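Local coordinates for GDSL-like protein (Roseburia intestinalis L1-82, PDB 6HFZ), which removes acetyl groups from acetylated mannans as a two-domain esterase of the GDSL-like, SGNH-hydrolase type, at residues A27-L38 and F67-G78. Numbering follows the deposited sequence.
Sequences AKAGEALNIAFL and FPQADFTYINAG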
# COMPACT_ATOMS: atom_id res chain seq x y z
N ALA A 27 -20.21 8.32 16.00
CA ALA A 27 -21.04 7.14 15.61
C ALA A 27 -22.20 6.99 16.60
O ALA A 27 -23.33 6.68 16.21
CB ALA A 27 -20.18 5.89 15.64
N LYS A 28 -21.90 7.21 17.87
CA LYS A 28 -22.89 7.04 18.94
C LYS A 28 -24.02 8.07 18.73
O LYS A 28 -25.23 7.73 18.88
CB LYS A 28 -22.17 7.19 20.29
CG LYS A 28 -22.97 6.75 21.50
CD LYS A 28 -22.09 6.60 22.74
CE LYS A 28 -22.40 5.35 23.56
NZ LYS A 28 -23.69 5.49 24.28
N ALA A 29 -23.64 9.28 18.29
CA ALA A 29 -24.56 10.39 18.00
C ALA A 29 -25.30 10.20 16.66
O ALA A 29 -26.14 11.05 16.29
CB ALA A 29 -23.81 11.70 18.01
N GLY A 30 -24.97 9.14 15.92
CA GLY A 30 -25.71 8.70 14.72
C GLY A 30 -25.26 9.39 13.43
O GLY A 30 -26.01 9.39 12.44
N GLU A 31 -24.05 9.95 13.43
CA GLU A 31 -23.51 10.65 12.25
C GLU A 31 -23.18 9.66 11.11
O GLU A 31 -23.19 8.45 11.27
CB GLU A 31 -22.25 11.41 12.64
CG GLU A 31 -22.47 12.54 13.62
CD GLU A 31 -21.28 13.47 13.82
OE1 GLU A 31 -20.33 13.47 12.96
OE2 GLU A 31 -21.30 14.22 14.81
N ALA A 32 -22.90 10.21 9.94
CA ALA A 32 -22.46 9.43 8.77
C ALA A 32 -20.91 9.42 8.73
O ALA A 32 -20.28 10.46 8.82
CB ALA A 32 -23.04 10.02 7.51
N LEU A 33 -20.32 8.22 8.63
CA LEU A 33 -18.89 8.05 8.79
C LEU A 33 -18.34 7.16 7.68
O LEU A 33 -18.99 6.21 7.20
CB LEU A 33 -18.61 7.45 10.17
CG LEU A 33 -18.97 8.37 11.33
CD1 LEU A 33 -19.10 7.58 12.62
CD2 LEU A 33 -17.97 9.51 11.48
N ASN A 34 -17.10 7.48 7.28
CA ASN A 34 -16.41 6.80 6.22
C ASN A 34 -15.28 5.95 6.83
O ASN A 34 -14.40 6.47 7.46
CB ASN A 34 -15.86 7.84 5.24
CG ASN A 34 -16.95 8.60 4.51
OD1 ASN A 34 -18.00 8.04 4.20
ND2 ASN A 34 -16.70 9.84 4.18
N ILE A 35 -15.36 4.64 6.64
CA ILE A 35 -14.45 3.66 7.22
C ILE A 35 -13.55 3.12 6.10
O ILE A 35 -14.08 2.44 5.21
CB ILE A 35 -15.29 2.54 7.87
CG1 ILE A 35 -16.34 3.07 8.86
CG2 ILE A 35 -14.40 1.47 8.50
CD1 ILE A 35 -15.78 3.87 10.03
N ALA A 36 -12.24 3.40 6.15
CA ALA A 36 -11.37 3.12 5.05
C ALA A 36 -10.22 2.19 5.44
O ALA A 36 -9.81 2.11 6.58
CB ALA A 36 -10.86 4.39 4.46
N PHE A 37 -9.66 1.57 4.41
CA PHE A 37 -8.56 0.61 4.53
C PHE A 37 -7.60 0.80 3.36
O PHE A 37 -8.03 0.79 2.24
CB PHE A 37 -9.10 -0.82 4.48
CG PHE A 37 -10.19 -1.10 5.47
CD1 PHE A 37 -11.50 -0.70 5.22
CD2 PHE A 37 -9.94 -1.81 6.64
CE1 PHE A 37 -12.51 -0.96 6.12
CE2 PHE A 37 -10.94 -2.00 7.57
CZ PHE A 37 -12.22 -1.60 7.29
N LEU A 38 -6.30 0.98 3.67
CA LEU A 38 -5.26 1.16 2.68
C LEU A 38 -4.19 0.10 2.96
O LEU A 38 -3.64 0.01 4.03
CB LEU A 38 -4.70 2.59 2.76
CG LEU A 38 -3.63 2.94 1.72
CD1 LEU A 38 -4.27 3.17 0.37
CD2 LEU A 38 -2.86 4.19 2.15
N PHE A 67 -22.74 0.47 16.29
CA PHE A 67 -23.39 1.80 16.26
C PHE A 67 -24.49 1.77 15.20
O PHE A 67 -24.33 2.32 14.11
CB PHE A 67 -22.34 2.90 16.02
CG PHE A 67 -21.12 2.89 16.92
CD1 PHE A 67 -21.16 3.45 18.19
CD2 PHE A 67 -19.92 2.33 16.48
CE1 PHE A 67 -20.04 3.46 19.01
CE2 PHE A 67 -18.80 2.34 17.30
CZ PHE A 67 -18.85 2.90 18.56
N PRO A 68 -25.61 1.04 15.43
CA PRO A 68 -26.65 0.88 14.40
C PRO A 68 -27.35 2.18 13.96
O PRO A 68 -27.99 2.21 12.90
CB PRO A 68 -27.67 -0.08 15.04
CG PRO A 68 -27.40 -0.03 16.53
CD PRO A 68 -25.92 0.30 16.67
N GLN A 69 -27.20 3.23 14.76
CA GLN A 69 -27.79 4.55 14.52
C GLN A 69 -26.96 5.33 13.49
O GLN A 69 -27.47 6.28 12.91
CB GLN A 69 -27.94 5.32 15.85
CG GLN A 69 -26.65 5.48 16.67
CD GLN A 69 -26.31 4.33 17.59
OE1 GLN A 69 -26.64 3.17 17.33
NE2 GLN A 69 -25.66 4.63 18.69
N ALA A 70 -25.68 4.96 13.29
CA ALA A 70 -24.80 5.68 12.33
C ALA A 70 -24.94 5.09 10.92
O ALA A 70 -25.38 3.95 10.75
CB ALA A 70 -23.38 5.65 12.82
N ASP A 71 -24.59 5.90 9.91
CA ASP A 71 -24.51 5.48 8.51
C ASP A 71 -23.04 5.34 8.08
O ASP A 71 -22.32 6.32 7.98
CB ASP A 71 -25.18 6.49 7.59
CG ASP A 71 -26.69 6.38 7.66
OD1 ASP A 71 -27.20 5.32 7.25
OD2 ASP A 71 -27.33 7.33 8.18
N PHE A 72 -22.61 4.12 7.80
CA PHE A 72 -21.20 3.91 7.45
C PHE A 72 -21.04 3.61 5.96
O PHE A 72 -21.87 2.88 5.37
CB PHE A 72 -20.61 2.76 8.27
CG PHE A 72 -20.57 3.02 9.74
CD1 PHE A 72 -19.57 3.83 10.27
CD2 PHE A 72 -21.53 2.48 10.60
CE1 PHE A 72 -19.47 4.04 11.64
CE2 PHE A 72 -21.42 2.69 11.96
CZ PHE A 72 -20.43 3.48 12.47
N THR A 73 -19.91 4.10 5.41
CA THR A 73 -19.50 3.89 4.04
C THR A 73 -18.17 3.13 4.05
O THR A 73 -17.29 3.52 4.80
CB THR A 73 -19.34 5.21 3.28
OG1 THR A 73 -20.62 5.86 3.28
CG2 THR A 73 -18.91 5.02 1.84
N TYR A 74 -18.11 2.07 3.25
CA TYR A 74 -16.97 1.12 3.16
C TYR A 74 -16.04 1.55 2.03
O TYR A 74 -16.49 1.63 0.89
CB TYR A 74 -17.49 -0.29 2.91
CG TYR A 74 -16.46 -1.39 2.71
CD1 TYR A 74 -15.57 -1.75 3.72
CD2 TYR A 74 -16.43 -2.12 1.55
CE1 TYR A 74 -14.64 -2.76 3.55
CE2 TYR A 74 -15.55 -3.19 1.39
CZ TYR A 74 -14.64 -3.50 2.38
OH TYR A 74 -13.84 -4.60 2.12
N ILE A 75 -14.78 1.90 2.36
CA ILE A 75 -13.76 2.31 1.40
C ILE A 75 -12.58 1.33 1.45
O ILE A 75 -11.82 1.40 2.39
CB ILE A 75 -13.31 3.75 1.65
CG1 ILE A 75 -14.48 4.73 1.60
CG2 ILE A 75 -12.18 4.18 0.71
CD1 ILE A 75 -14.24 5.88 2.52
N ASN A 76 -12.51 0.43 0.47
CA ASN A 76 -11.43 -0.56 0.39
C ASN A 76 -10.47 -0.13 -0.70
O ASN A 76 -10.76 -0.33 -1.86
CB ASN A 76 -11.91 -1.98 0.16
CG ASN A 76 -10.77 -2.96 0.37
OD1 ASN A 76 -9.64 -2.69 -0.03
ND2 ASN A 76 -11.07 -4.07 1.02
N ALA A 77 -9.32 0.41 -0.27
CA ALA A 77 -8.29 0.95 -1.14
C ALA A 77 -7.07 0.01 -1.16
O ALA A 77 -5.93 0.45 -1.35
CB ALA A 77 -7.90 2.33 -0.70
N GLY A 78 -7.30 -1.28 -0.95
CA GLY A 78 -6.26 -2.31 -1.10
C GLY A 78 -5.92 -2.57 -2.57
O GLY A 78 -6.84 -2.62 -3.41
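Phe-72 meets Ile-35, Leu-33 and Ala-27 in turn and illustrates how one aromatic side chain can tie a strand edge to a helix end. Its CB lies 4.0 Å from Leu-33 O; with CG anti to the carbonyl carbon (chi1 -64°), the ring tips back toward the start of the strands, its CD1 and CE1 side along Leu-33 and Ile-35. CD1 touches Ile-35 CG1 at 3.6 Å, CE1 reaches Leu-33 CD1 at 3.7 Å, and CZ ends against Ala-27 CB, the three partners all lying oblique to the ring. That same Ala-27 CB sits over one face of the Phe-67 ring, a CH-pi contact 3.7 Å from the centroid, so the methyl touches both aromatic residues. Beside it, Gln-69, bent at chi2 (-86°), turns NE2 onto Lys-28 O in a nearly straight bond of 3.1 Å, holding the last helical turn, which a Schellman motif with Gly-30 at positive phi ends.

Beyond the turn the strands run parallel. Backbone bonds zigzag from Asp-71 N to Glu-31 O through to Ala-77 N to Phe-37 O, joining odd-numbered residues of the two strands, while in register Leu-33 lies beside Phe-72 and Ile-35 beside Tyr-74. On the face bearing Phe-72, Phe-37 and Tyr-74 cross at about a right angle and meet CE1 to CE1 at 3.8 Å. The tyrosine OH accepts a 3.0 Å bond from Asn-76 ND2, which also bonds to Thr-43 O, while Asn-76 OD1 closes an Asx turn with Gly-78 N. On the other face, Ile-75 CD1 packs on Asn-34 CB, and Asn-34 ND2 is held by Glu-99 O.

Helix 55-66 links the two strands in a right-handed beta-alpha-beta crossover and covers the face of Ile-35, Phe-37 and Tyr-74; helix 84-96 packs on Ala-36 and Leu-38 opposite, strand 102-106 flanks 32-39, and 71-78 forms the sheet's outer edge, as expected of the three-layered SGNH fold.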